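Local coordinates for protein prolyl 4-hydroxylase (PDB 6IUQ) that probably hydroxylates proline residues at C4, using the iron(II) ion it binds and 2-oxoglutarate as co-substrate, at residues Ile24-Asp33 with Leu119-Tyr130. Residues are numbered along the deposited sequence; the frame is centred on the assembly and turned at random.
Sequences ISKEVCDQLD and LLQALTTHLPQY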
loop_
_atom_site.group_PDB
_atom_site.type_symbol
_atom_site.label_atom_id
_atom_site.label_comp_id
_atom_site.label_asym_id
_atom_site.label_seq_id
_atom_site.Cartn_x
_atom_site.Cartn_y
_atom_site.Cartn_z
ATOM N N ILE A 24 5.515 14.538 -7.374
ATOM C CA ILE A 24 5.546 14.332 -5.933
ATOM C C ILE A 24 5.749 15.664 -5.224
ATOM O O ILE A 24 6.827 15.961 -4.709
ATOM C CB ILE A 24 6.638 13.327 -5.509
ATOM C CG1 ILE A 24 6.606 12.099 -6.415
ATOM C CG2 ILE A 24 6.424 12.905 -4.053
ATOM C CD1 ILE A 24 5.232 11.443 -6.458
ATOM N N SER A 25 4.679 16.450 -5.192
ATOM C CA SER A 25 4.723 17.837 -4.738
ATOM C C SER A 25 4.493 17.987 -3.247
ATOM O O SER A 25 4.133 17.029 -2.559
ATOM C CB SER A 25 3.676 18.659 -5.490
ATOM O OG SER A 25 2.372 18.233 -5.138
ATOM N N LYS A 26 4.717 19.201 -2.754
ATOM C CA LYS A 26 4.408 19.579 -1.375
ATOM C C LYS A 26 2.953 19.261 -1.012
ATOM O O LYS A 26 2.665 18.735 0.058
ATOM C CB LYS A 26 4.685 21.069 -1.182
ATOM C CG LYS A 26 4.126 21.676 0.081
ATOM C CD LYS A 26 4.836 21.122 1.285
ATOM C CE LYS A 26 4.550 21.937 2.540
ATOM N NZ LYS A 26 5.265 21.319 3.693
ATOM N N GLU A 27 2.037 19.569 -1.920
ATOM C CA GLU A 27 0.618 19.316 -1.696
ATOM C C GLU A 27 0.309 17.826 -1.592
ATOM O O GLU A 27 -0.459 17.390 -0.727
ATOM C CB GLU A 27 -0.209 19.943 -2.818
ATOM C CG GLU A 27 0.119 21.429 -3.068
ATOM C CD GLU A 27 1.157 21.638 -4.177
ATOM O OE1 GLU A 27 0.741 21.772 -5.354
ATOM O OE2 GLU A 27 2.375 21.681 -3.874
ATOM N N VAL A 28 0.908 17.056 -2.494
ATOM C CA VAL A 28 0.777 15.612 -2.497
ATOM C C VAL A 28 1.306 15.051 -1.168
ATOM O O VAL A 28 0.636 14.261 -0.500
ATOM C CB VAL A 28 1.515 14.998 -3.728
ATOM C CG1 VAL A 28 1.877 13.521 -3.507
ATOM C CG2 VAL A 28 0.664 15.162 -4.988
ATOM N N CYS A 29 2.479 15.509 -0.751
ATOM C CA CYS A 29 3.060 15.045 0.503
ATOM C C CYS A 29 2.232 15.463 1.710
ATOM O O CYS A 29 2.106 14.689 2.658
ATOM C CB CYS A 29 4.497 15.543 0.649
ATOM S SG CYS A 29 5.626 14.730 -0.521
ATOM N N ASP A 30 1.657 16.662 1.688
ATOM C CA ASP A 30 0.812 17.095 2.802
ATOM C C ASP A 30 -0.434 16.220 2.901
ATOM O O ASP A 30 -0.910 15.939 4.003
ATOM C CB ASP A 30 0.386 18.559 2.664
ATOM C CG ASP A 30 1.543 19.532 2.852
ATOM O OD1 ASP A 30 2.601 19.133 3.408
ATOM O OD2 ASP A 30 1.380 20.709 2.437
ATOM N N GLN A 31 -0.968 15.796 1.758
ATOM C CA GLN A 31 -2.138 14.924 1.771
ATOM C C GLN A 31 -1.787 13.536 2.289
ATOM O O GLN A 31 -2.532 12.949 3.072
ATOM C CB GLN A 31 -2.768 14.807 0.389
ATOM C CG GLN A 31 -4.209 14.303 0.492
ATOM C CD GLN A 31 -4.846 13.948 -0.835
ATOM O OE1 GLN A 31 -5.015 14.814 -1.712
ATOM N NE2 GLN A 31 -5.229 12.667 -0.988
ATOM N N LEU A 32 -0.649 13.010 1.839
ATOM C CA LEU A 32 -0.182 11.713 2.296
ATOM C C LEU A 32 -0.061 11.726 3.812
ATOM O O LEU A 32 -0.560 10.838 4.510
ATOM C CB LEU A 32 1.159 11.368 1.643
ATOM C CG LEU A 32 1.921 10.202 2.271
ATOM C CD1 LEU A 32 1.115 8.909 2.125
ATOM C CD2 LEU A 32 3.315 10.057 1.641
ATOM N N ASP A 33 0.577 12.764 4.323
ATOM C CA ASP A 33 0.773 12.889 5.749
ATOM C C ASP A 33 -0.533 13.093 6.530
ATOM O O ASP A 33 -0.691 12.573 7.631
ATOM C CB ASP A 33 1.709 14.043 6.041
ATOM C CG ASP A 33 2.121 14.087 7.481
ATOM O OD1 ASP A 33 2.637 13.056 7.974
ATOM O OD2 ASP A 33 1.917 15.139 8.120
ATOM N N LEU A 119 11.604 9.963 -5.858
ATOM C CA LEU A 119 10.615 9.725 -4.833
ATOM C C LEU A 119 11.204 9.954 -3.448
ATOM O O LEU A 119 10.631 10.671 -2.638
ATOM C CB LEU A 119 10.073 8.307 -4.973
ATOM C CG LEU A 119 8.833 7.864 -4.210
ATOM C CD1 LEU A 119 7.715 8.921 -4.273
ATOM C CD2 LEU A 119 8.381 6.555 -4.826
ATOM N N LEU A 120 12.368 9.357 -3.197
ATOM C CA LEU A 120 13.066 9.531 -1.931
ATOM C C LEU A 120 13.378 10.993 -1.667
ATOM O O LEU A 120 13.234 11.447 -0.545
ATOM C CB LEU A 120 14.361 8.701 -1.911
ATOM C CG LEU A 120 14.197 7.231 -1.498
ATOM C CD1 LEU A 120 15.461 6.431 -1.729
ATOM C CD2 LEU A 120 13.818 7.164 -0.035
ATOM N N GLN A 121 13.795 11.729 -2.697
ATOM C CA GLN A 121 14.162 13.133 -2.523
ATOM C C GLN A 121 12.946 13.982 -2.146
ATOM O O GLN A 121 13.002 14.743 -1.193
ATOM C CB GLN A 121 14.811 13.698 -3.798
ATOM C CG GLN A 121 16.260 13.291 -4.051
ATOM C CD GLN A 121 16.811 13.845 -5.379
ATOM O OE1 GLN A 121 16.660 15.027 -5.693
ATOM N NE2 GLN A 121 17.444 12.980 -6.159
ATOM N N ALA A 122 11.851 13.851 -2.896
ATOM C CA ALA A 122 10.653 14.645 -2.627
ATOM C C ALA A 122 10.147 14.375 -1.239
ATOM O O ALA A 122 9.924 15.308 -0.467
ATOM C CB ALA A 122 9.569 14.362 -3.642
ATOM N N LEU A 123 9.999 13.099 -0.900
ATOM C CA LEU A 123 9.484 12.745 0.424
ATOM C C LEU A 123 10.409 13.223 1.544
ATOM O O LEU A 123 9.933 13.763 2.533
ATOM C CB LEU A 123 9.247 11.228 0.522
ATOM C CG LEU A 123 8.060 10.764 -0.348
ATOM C CD1 LEU A 123 8.048 9.254 -0.562
ATOM C CD2 LEU A 123 6.713 11.261 0.230
ATOM N N THR A 124 11.722 13.049 1.405
ATOM C CA THR A 124 12.606 13.480 2.486
ATOM C C THR A 124 12.683 15.008 2.555
ATOM O O THR A 124 12.927 15.552 3.616
ATOM C CB THR A 124 14.034 12.882 2.371
ATOM O OG1 THR A 124 14.587 13.177 1.090
ATOM C CG2 THR A 124 14.002 11.357 2.571
ATOM N N THR A 125 12.437 15.700 1.443
ATOM C CA THR A 125 12.390 17.155 1.484
ATOM C C THR A 125 11.128 17.618 2.220
ATOM O O THR A 125 11.203 18.430 3.135
ATOM C CB THR A 125 12.410 17.785 0.067
ATOM O OG1 THR A 125 13.695 17.602 -0.533
ATOM C CG2 THR A 125 12.106 19.279 0.135
ATOM N N HIS A 126 9.966 17.099 1.821
ATOM C CA HIS A 126 8.705 17.582 2.369
ATOM C C HIS A 126 8.298 16.893 3.663
ATOM O O HIS A 126 7.554 17.471 4.451
ATOM C CB HIS A 126 7.588 17.428 1.342
ATOM C CG HIS A 126 7.871 18.114 0.044
ATOM N ND1 HIS A 126 8.149 19.462 -0.042
ATOM C CD2 HIS A 126 7.937 17.635 -1.221
ATOM C CE1 HIS A 126 8.365 19.787 -1.306
ATOM N NE2 HIS A 126 8.237 18.697 -2.043
ATOM N N LEU A 127 8.786 15.676 3.890
ATOM C CA LEU A 127 8.469 14.933 5.115
ATOM C C LEU A 127 9.699 14.365 5.818
ATOM O O LEU A 127 9.820 13.151 5.974
ATOM C CB LEU A 127 7.503 13.799 4.802
ATOM C CG LEU A 127 6.188 14.232 4.156
ATOM C CD1 LEU A 127 5.467 13.042 3.597
ATOM C CD2 LEU A 127 5.320 14.971 5.152
ATOM N N PRO A 128 10.602 15.245 6.283
ATOM C CA PRO A 128 11.858 14.809 6.910
ATOM C C PRO A 128 11.627 13.910 8.120
ATOM O O PRO A 128 12.477 13.093 8.449
ATOM C CB PRO A 128 12.524 16.122 7.353
ATOM C CG PRO A 128 11.757 17.223 6.730
ATOM C CD PRO A 128 10.403 16.703 6.364
ATOM N N GLN A 129 10.486 14.062 8.779
ATOM C CA GLN A 129 10.245 13.328 10.012
ATOM C C GLN A 129 10.132 11.813 9.806
ATOM O O GLN A 129 10.285 11.054 10.765
ATOM C CB GLN A 129 8.989 13.856 10.714
ATOM C CG GLN A 129 7.692 13.796 9.919
ATOM C CD GLN A 129 7.454 15.051 9.075
ATOM O OE1 GLN A 129 8.391 15.701 8.612
ATOM N NE2 GLN A 129 6.198 15.394 8.886
ATOM N N TYR A 130 9.878 11.366 8.574
ATOM C CA TYR A 130 9.715 9.931 8.321
ATOM C C TYR A 130 11.062 9.214 8.315
ATOM O O TYR A 130 11.116 7.987 8.424
ATOM C CB TYR A 130 9.015 9.655 6.986
ATOM C CG TYR A 130 7.564 10.077 6.878
ATOM C CD1 TYR A 130 6.893 10.706 7.935
ATOM C CD2 TYR A 130 6.856 9.822 5.706
ATOM C CE1 TYR A 130 5.571 11.090 7.803
ATOM C CE2 TYR A 130 5.543 10.219 5.565
ATOM C CZ TYR A 130 4.911 10.846 6.607
ATOM O OH TYR A 130 3.606 11.210 6.437
HETATM O O HOH W 1 8.933 18.078 -4.687
#
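C29 and L32, on one side of helix 26-33, pack against L123 of helix 119-126 and L127 just after it. The two helix segments cross at -70° with their axes 9.8 Å apart. Both belong to the helical layer that lies on the larger sheet of the double-stranded beta-helix (DSBH) core. L123 touches L231 of strand 224-232, and V28 and I24 touch strand 37-40. The contact is structural packing; the side chain of L32 is about 14 Å from the bound Fe (II) ion.

C29 SG lies 3.7 Å from L123 CD2. L32 CD2 meets the same methyl, and the two leucine side chains cross at about a right angle. L127 CD1 sits against C29 CB. I24 extends the apolar patch: its CG2, anti to the backbone N, is 3.5 Å from A122 CB, and its CG1 faces L119 CD1.

H126 lies against the start of helix 26-33. K26 CA and CB cover one ring face, with CB 4.2 Å from the ring centroid in a CH-pi contact. T125 CG2 is on the opposite face. The sulfur of C29 approaches the ring obliquely. At the ring edge, a water in the ring plane donates to I24 O and hydrogen-bonds with H126 NE2. This bridge probably helps to fix the ring rotation. S25 OG caps the helix beside it by accepting from V28 N.

At the other end L127 CB lies over the centre of one Y130 ring face. L127 CD2 touches D33 CB. Q209 NE2 hydrogen-bonds to both Y130 OH and L32 O, tying the contact to strand 204-209. Y130 OH donates to the anti lone pair of D33 OD1 at 2.6 Å, with the carboxylate and ring planes 49° apart.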